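PDB 5CI5: extracellular solute-binding protein family 1 from Pseudothermotoga lettingae, which binds alpha-D-tagatopyranose and probably passes sugars of this kind to an ABC transporter for import into the cell. Local coordinates for residues K107-E110 with G111-Q114; V355-Q358 with I359-T363; L207-D211 with Y212-A216. All blocks are in the same frame, centred on the assembly; numbering follows the deposited sequence.

How the contacts relate
Three local contacts sit apart in a type II solute-binding-protein fold, and none touches another. Contacts 1 and 2 have centres 25 Å apart, and their nearest atoms are about 11 Å apart. The chain around 339-344 runs between them: R342 pairs with E110 of contact 1, and M339 packs on W357 and F361 of contact 2. Contact 3 lies farther off, its centre 32 Å from that of contact 1 and 29 Å from that of contact 2. None of the three contains a residue of the tagatose pocket. The W357 side chain is about 10 Å from the bound alpha-D-tagatopyranose. The L207 side chain is about 12 Å from this alpha-D-tagatopyranose and touches P371, beside R370 of the pocket.

Contact 1: residues K107-E110 with G111-Q114; sequences KNWE and GTAQ
W109 lays its indole over the backbone of G111. G111 CA stands 3.4 Å from the centroid of the six-membered ring, 3° off the ring normal, a CH-pi contact square on the face. The indole gets there because W109 CG is anti to its own backbone N (chi1 -177°). G111, having no side chain, lets the backbone lie flat against the indole. T112 meets the ring obliquely, with OG1 3.4 Å from W109 CE3.

Hydrogen bonds hold the backbone. T112 N donates to W109 O at 3.3 Å, almost straight at 172°. Q114 N donates to G111 O at 2.9 Å. These i-to-i+3 bonds have the spacing of a 3-10 turn, and they carry the chain on after helix 103-108. T112 OG1 bonds back to L106 O of the helix. Water 1 links E110 O and A113 N, at 2.9 and 3.1 Å.

The indole is buried against L132 of strand 128-138, T323 and R342. With an alanine at W109, G111 would probably lose the cover over its CA, and a gap would open beside L132.

E110 OE2 forms a salt bridge with R342.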
# COMPACT_ATOMS: atom_id res chain seq x y z
N LYS A 107 11.96 -9.90 20.98
CA LYS A 107 13.08 -10.74 21.36
C LYS A 107 12.59 -12.08 21.93
O LYS A 107 13.27 -13.09 21.79
CB LYS A 107 13.98 -10.02 22.36
CG LYS A 107 15.21 -10.81 22.78
CD LYS A 107 16.50 -10.11 22.34
CE LYS A 107 17.67 -11.08 22.27
NZ LYS A 107 18.52 -10.82 21.07
N ASN A 108 11.44 -12.08 22.59
CA ASN A 108 10.95 -13.31 23.22
C ASN A 108 9.91 -14.05 22.39
O ASN A 108 9.39 -15.07 22.81
CB ASN A 108 10.34 -12.99 24.59
CG ASN A 108 11.39 -12.62 25.63
OD1 ASN A 108 12.47 -13.20 25.67
ND2 ASN A 108 11.08 -11.62 26.44
N TRP A 109 9.58 -13.53 21.21
CA TRP A 109 8.51 -14.12 20.40
C TRP A 109 9.04 -15.11 19.37
O TRP A 109 9.94 -14.77 18.60
CB TRP A 109 7.73 -13.01 19.68
CG TRP A 109 6.56 -13.52 18.88
CD1 TRP A 109 5.61 -14.41 19.29
CD2 TRP A 109 6.21 -13.16 17.54
NE1 TRP A 109 4.69 -14.63 18.29
CE2 TRP A 109 5.03 -13.87 17.21
CE3 TRP A 109 6.77 -12.31 16.58
CZ2 TRP A 109 4.42 -13.75 15.96
CZ3 TRP A 109 6.16 -12.19 15.35
CH2 TRP A 109 5.00 -12.92 15.05
N GLU A 110 8.44 -16.32 19.34
CA GLU A 110 8.79 -17.38 18.37
C GLU A 110 8.81 -16.88 16.95
O GLU A 110 9.68 -17.25 16.16
CB GLU A 110 7.78 -18.56 18.43
CG GLU A 110 6.29 -18.19 18.14
CD GLU A 110 5.87 -18.19 16.63
OE1 GLU A 110 6.58 -18.77 15.77
OE2 GLU A 110 4.81 -17.60 16.31
N GLY A 111 7.86 -16.01 16.65
CA GLY A 111 7.59 -15.60 15.29
C GLY A 111 8.55 -14.59 14.68
O GLY A 111 8.54 -14.39 13.46
N THR A 112 9.38 -13.96 15.50
CA THR A 112 10.13 -12.80 15.03
C THR A 112 11.02 -13.13 13.83
O THR A 112 11.07 -12.36 12.86
CB THR A 112 10.95 -12.23 16.19
OG1 THR A 112 10.03 -11.81 17.22
CG2 THR A 112 11.81 -11.05 15.77
N ALA A 113 11.71 -14.27 13.90
CA ALA A 113 12.63 -14.70 12.84
C ALA A 113 11.92 -15.09 11.55
O ALA A 113 12.57 -15.27 10.52
CB ALA A 113 13.48 -15.86 13.34
N GLN A 114 10.59 -15.22 11.60
CA GLN A 114 9.79 -15.52 10.39
C GLN A 114 9.33 -14.26 9.64
O GLN A 114 8.91 -14.37 8.51
CB GLN A 114 8.58 -16.38 10.75
CG GLN A 114 8.97 -17.84 11.09
CD GLN A 114 9.72 -18.48 9.95
OE1 GLN A 114 9.27 -18.46 8.81
NE2 GLN A 114 10.91 -19.02 10.25
O HOH W 1 12.12 -15.74 16.62

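Contact 2: residues V355-Q358 with I359-T363; sequences VKWQ and IIFET
W357 receives I360 on the face of its indole. I360 CD1 lies 3.9 Å from the centroid of the six-membered ring, in a CH-pi contact displaced toward the rim. I360 CG1 is anti to the carbonyl carbon (chi1 -67°), which carries CD1 back along the helix to the indole. The same methyl also rests 3.5 Å from K356 O.

F361 meets the indole at a slant. The two six-membered rings have centroids 5.5 Å apart and planes at 42°. F361 CZ makes the close approach, 3.6 Å from W357 CE3. Nearer the backbone, F361 CD2 lies 3.2 Å from W357 O. That oxygen also takes the hydrogen bond of F361 N, at 2.9 Å and 171°. E362 N bonds likewise to Q358 O.

Other parts of the fold complete the setting. F269 meets the W357 ring nearly at right angles and forms a cation-pi contact with K356, whose NZ is paired with D354. M339 touches W357, I360 and F361.

W357 touches its i+3 and i+4 neighbours, I360 and F361, the spacing of side chains along one side of an alpha-helix, here helix 355-363 packed on strand 339-340.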
# COMPACT_ATOMS: atom_id res chain seq x y z
N VAL A 355 0.03 -18.56 -10.15
CA VAL A 355 1.05 -17.80 -10.89
C VAL A 355 1.10 -16.36 -10.42
O VAL A 355 2.20 -15.77 -10.40
CB VAL A 355 0.83 -17.82 -12.43
CG1 VAL A 355 -0.47 -17.14 -12.82
CG2 VAL A 355 2.02 -17.15 -13.14
N LYS A 356 -0.04 -15.81 -10.01
CA LYS A 356 -0.06 -14.44 -9.50
C LYS A 356 0.98 -14.29 -8.41
O LYS A 356 1.68 -13.29 -8.30
CB LYS A 356 -1.43 -14.05 -8.93
CG LYS A 356 -2.53 -13.90 -9.94
CD LYS A 356 -3.75 -13.14 -9.37
CE LYS A 356 -4.31 -13.75 -8.08
NZ LYS A 356 -4.97 -15.04 -8.31
N TRP A 357 1.10 -15.31 -7.59
CA TRP A 357 1.96 -15.18 -6.43
C TRP A 357 3.44 -15.39 -6.75
O TRP A 357 4.31 -14.86 -6.06
CB TRP A 357 1.49 -16.13 -5.34
CG TRP A 357 0.33 -15.55 -4.67
CD1 TRP A 357 -0.97 -15.75 -4.98
CD2 TRP A 357 0.35 -14.62 -3.58
NE1 TRP A 357 -1.77 -15.01 -4.14
CE2 TRP A 357 -0.97 -14.31 -3.27
CE3 TRP A 357 1.38 -14.03 -2.83
CZ2 TRP A 357 -1.32 -13.44 -2.25
CZ3 TRP A 357 1.04 -13.16 -1.82
CH2 TRP A 357 -0.29 -12.88 -1.53
N GLN A 358 3.74 -16.12 -7.82
CA GLN A 358 5.12 -16.29 -8.23
C GLN A 358 5.73 -14.94 -8.51
O GLN A 358 6.86 -14.64 -8.10
CB GLN A 358 5.24 -17.18 -9.48
CG GLN A 358 6.69 -17.44 -9.92
CD GLN A 358 6.90 -17.23 -11.41
OE1 GLN A 358 7.58 -16.28 -11.82
NE2 GLN A 358 6.31 -18.11 -12.22
N ILE A 359 4.96 -14.12 -9.21
CA ILE A 359 5.40 -12.81 -9.61
C ILE A 359 5.62 -11.91 -8.39
O ILE A 359 6.56 -11.11 -8.33
CB ILE A 359 4.35 -12.21 -10.59
CG1 ILE A 359 4.26 -13.11 -11.84
CG2 ILE A 359 4.73 -10.83 -10.97
CD1 ILE A 359 3.08 -12.80 -12.81
N ILE A 360 4.74 -12.04 -7.41
CA ILE A 360 4.81 -11.25 -6.19
C ILE A 360 6.07 -11.60 -5.40
O ILE A 360 6.84 -10.73 -5.01
CB ILE A 360 3.56 -11.46 -5.33
CG1 ILE A 360 2.34 -10.89 -6.05
CG2 ILE A 360 3.68 -10.78 -3.97
CD1 ILE A 360 0.99 -11.30 -5.50
N PHE A 361 6.28 -12.89 -5.20
CA PHE A 361 7.42 -13.34 -4.40
C PHE A 361 8.76 -12.99 -5.07
O PHE A 361 9.72 -12.69 -4.36
CB PHE A 361 7.31 -14.84 -4.15
CG PHE A 361 6.20 -15.22 -3.19
CD1 PHE A 361 5.90 -14.44 -2.08
CD2 PHE A 361 5.45 -16.37 -3.42
CE1 PHE A 361 4.87 -14.79 -1.23
CE2 PHE A 361 4.42 -16.73 -2.56
CZ PHE A 361 4.13 -15.94 -1.47
N GLU A 362 8.81 -13.00 -6.41
CA GLU A 362 10.02 -12.64 -7.13
C GLU A 362 10.31 -11.15 -7.09
O GLU A 362 11.46 -10.75 -7.06
CB GLU A 362 9.92 -13.12 -8.58
CG GLU A 362 10.24 -14.58 -8.71
CD GLU A 362 11.67 -14.88 -8.26
OE1 GLU A 362 12.63 -14.36 -8.89
OE2 GLU A 362 11.83 -15.60 -7.25
N THR A 363 9.25 -10.34 -7.07
CA THR A 363 9.39 -8.89 -7.13
C THR A 363 9.64 -8.27 -5.75
O THR A 363 10.43 -7.32 -5.60
CB THR A 363 8.13 -8.28 -7.75
OG1 THR A 363 7.97 -8.80 -9.08
CG2 THR A 363 8.21 -6.79 -7.84

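Contact 3: residues L207-D211 with Y212-A216; sequences LLTDD and YSKAA
L208 and A215 form the single beta bridge of a short hairpin-like loop between helices 190-202 and 220-234. They are a non-hydrogen-bonded pair, with bonds before and after them. A216 N donates to L207 O at 2.8 Å. T209 N donates to K214 O at 2.9 Å. A216 CB packs against the backbone of L208, and T209 CG2 lies against K214 CB.

The chain reverses through a type I beta turn, T209 to Y212, closed by Y212 N to T209 O at 2.8 Å. Y212 then takes left-handed backbone angles.

D211 OD1 ties the turn together and accepts three bonds. T209 OG1 donates at 2.9 Å, nearly along the C-O axis of D211 OD1. S213 OG donates to D211 OD1 at 2.7 Å, on the syn side and 24° out of the carboxylate plane. S213 N donates to D211 OD1 at 3.0 Å from above that plane, 44° out of it, which makes an Asx turn. The D211 carboxylate can reach these donors because its CG sits between the backbone N and carbonyl carbon (chi1 69°), folded over the turn. T209 OG1 in turn takes a weak bond from K214 N. Three grips on one oxygen are likely to fix the rotation of the carboxylate.

Y212 has D210 O over the centre of its ring, 3.9 Å above the plane. Its CB touches L208 CD1.

L208 is buried against V408 and L412, and N409 OD1 accepts from A215 N. This is a one-bridge hairpin-like loop whose type I turn overlaps an Asx turn at D211, and whose bridge residues L208 and A215 pack it on helix 397-413 near the C-terminus.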
# COMPACT_ATOMS: atom_id res chain seq x y z
N LEU A 207 13.26 9.17 -4.66
CA LEU A 207 12.47 10.18 -3.96
C LEU A 207 13.36 11.15 -3.18
O LEU A 207 13.37 12.37 -3.44
CB LEU A 207 11.46 9.51 -3.03
CG LEU A 207 10.45 10.47 -2.37
CD1 LEU A 207 9.45 11.02 -3.35
CD2 LEU A 207 9.75 9.78 -1.23
N LEU A 208 14.10 10.61 -2.21
CA LEU A 208 15.12 11.37 -1.48
C LEU A 208 16.50 10.82 -1.75
O LEU A 208 16.67 9.71 -2.27
CB LEU A 208 14.84 11.30 0.02
CG LEU A 208 13.45 11.65 0.57
CD1 LEU A 208 13.48 11.60 2.12
CD2 LEU A 208 12.99 13.02 0.09
N THR A 209 17.51 11.62 -1.39
CA THR A 209 18.87 11.13 -1.40
C THR A 209 19.00 9.96 -0.42
O THR A 209 18.16 9.77 0.46
CB THR A 209 19.87 12.26 -1.06
OG1 THR A 209 19.58 12.83 0.22
CG2 THR A 209 19.78 13.37 -2.13
N ASP A 210 20.04 9.16 -0.60
CA ASP A 210 20.21 7.94 0.19
C ASP A 210 20.27 8.19 1.68
O ASP A 210 19.84 7.33 2.45
CB ASP A 210 21.47 7.20 -0.26
CG ASP A 210 21.32 6.58 -1.63
OD1 ASP A 210 20.18 6.53 -2.15
OD2 ASP A 210 22.34 6.12 -2.19
N ASP A 211 20.78 9.35 2.10
CA ASP A 211 20.86 9.68 3.52
C ASP A 211 19.63 10.46 4.01
O ASP A 211 19.63 10.99 5.13
CB ASP A 211 22.16 10.46 3.83
CG ASP A 211 22.18 11.88 3.24
OD1 ASP A 211 21.20 12.34 2.62
OD2 ASP A 211 23.21 12.56 3.42
N TYR A 212 18.58 10.53 3.17
CA TYR A 212 17.32 11.21 3.51
C TYR A 212 17.39 12.70 3.76
O TYR A 212 16.44 13.28 4.28
CB TYR A 212 16.68 10.62 4.75
CG TYR A 212 16.65 9.14 4.79
CD1 TYR A 212 16.13 8.41 3.73
CD2 TYR A 212 17.14 8.46 5.89
CE1 TYR A 212 16.10 7.04 3.76
CE2 TYR A 212 17.11 7.08 5.93
CZ TYR A 212 16.59 6.38 4.87
OH TYR A 212 16.57 5.01 4.91
N SER A 213 18.51 13.34 3.44
CA SER A 213 18.68 14.74 3.81
C SER A 213 18.01 15.72 2.85
O SER A 213 17.74 16.87 3.22
CB SER A 213 20.18 15.06 3.91
OG SER A 213 20.82 15.02 2.66
N LYS A 214 17.71 15.25 1.64
CA LYS A 214 17.43 16.12 0.52
C LYS A 214 16.47 15.42 -0.45
O LYS A 214 16.53 14.20 -0.62
CB LYS A 214 18.75 16.48 -0.18
CG LYS A 214 18.67 17.32 -1.43
CD LYS A 214 20.08 17.66 -1.95
CE LYS A 214 20.08 18.14 -3.40
NZ LYS A 214 19.59 17.08 -4.34
N ALA A 215 15.61 16.19 -1.10
CA ALA A 215 14.82 15.68 -2.22
C ALA A 215 15.73 15.30 -3.38
O ALA A 215 16.73 15.97 -3.66
CB ALA A 215 13.79 16.69 -2.67
N ALA A 216 15.36 14.24 -4.07
CA ALA A 216 16.13 13.75 -5.21
C ALA A 216 15.27 13.69 -6.47
O ALA A 216 15.79 13.50 -7.57
CB ALA A 216 16.73 12.39 -4.91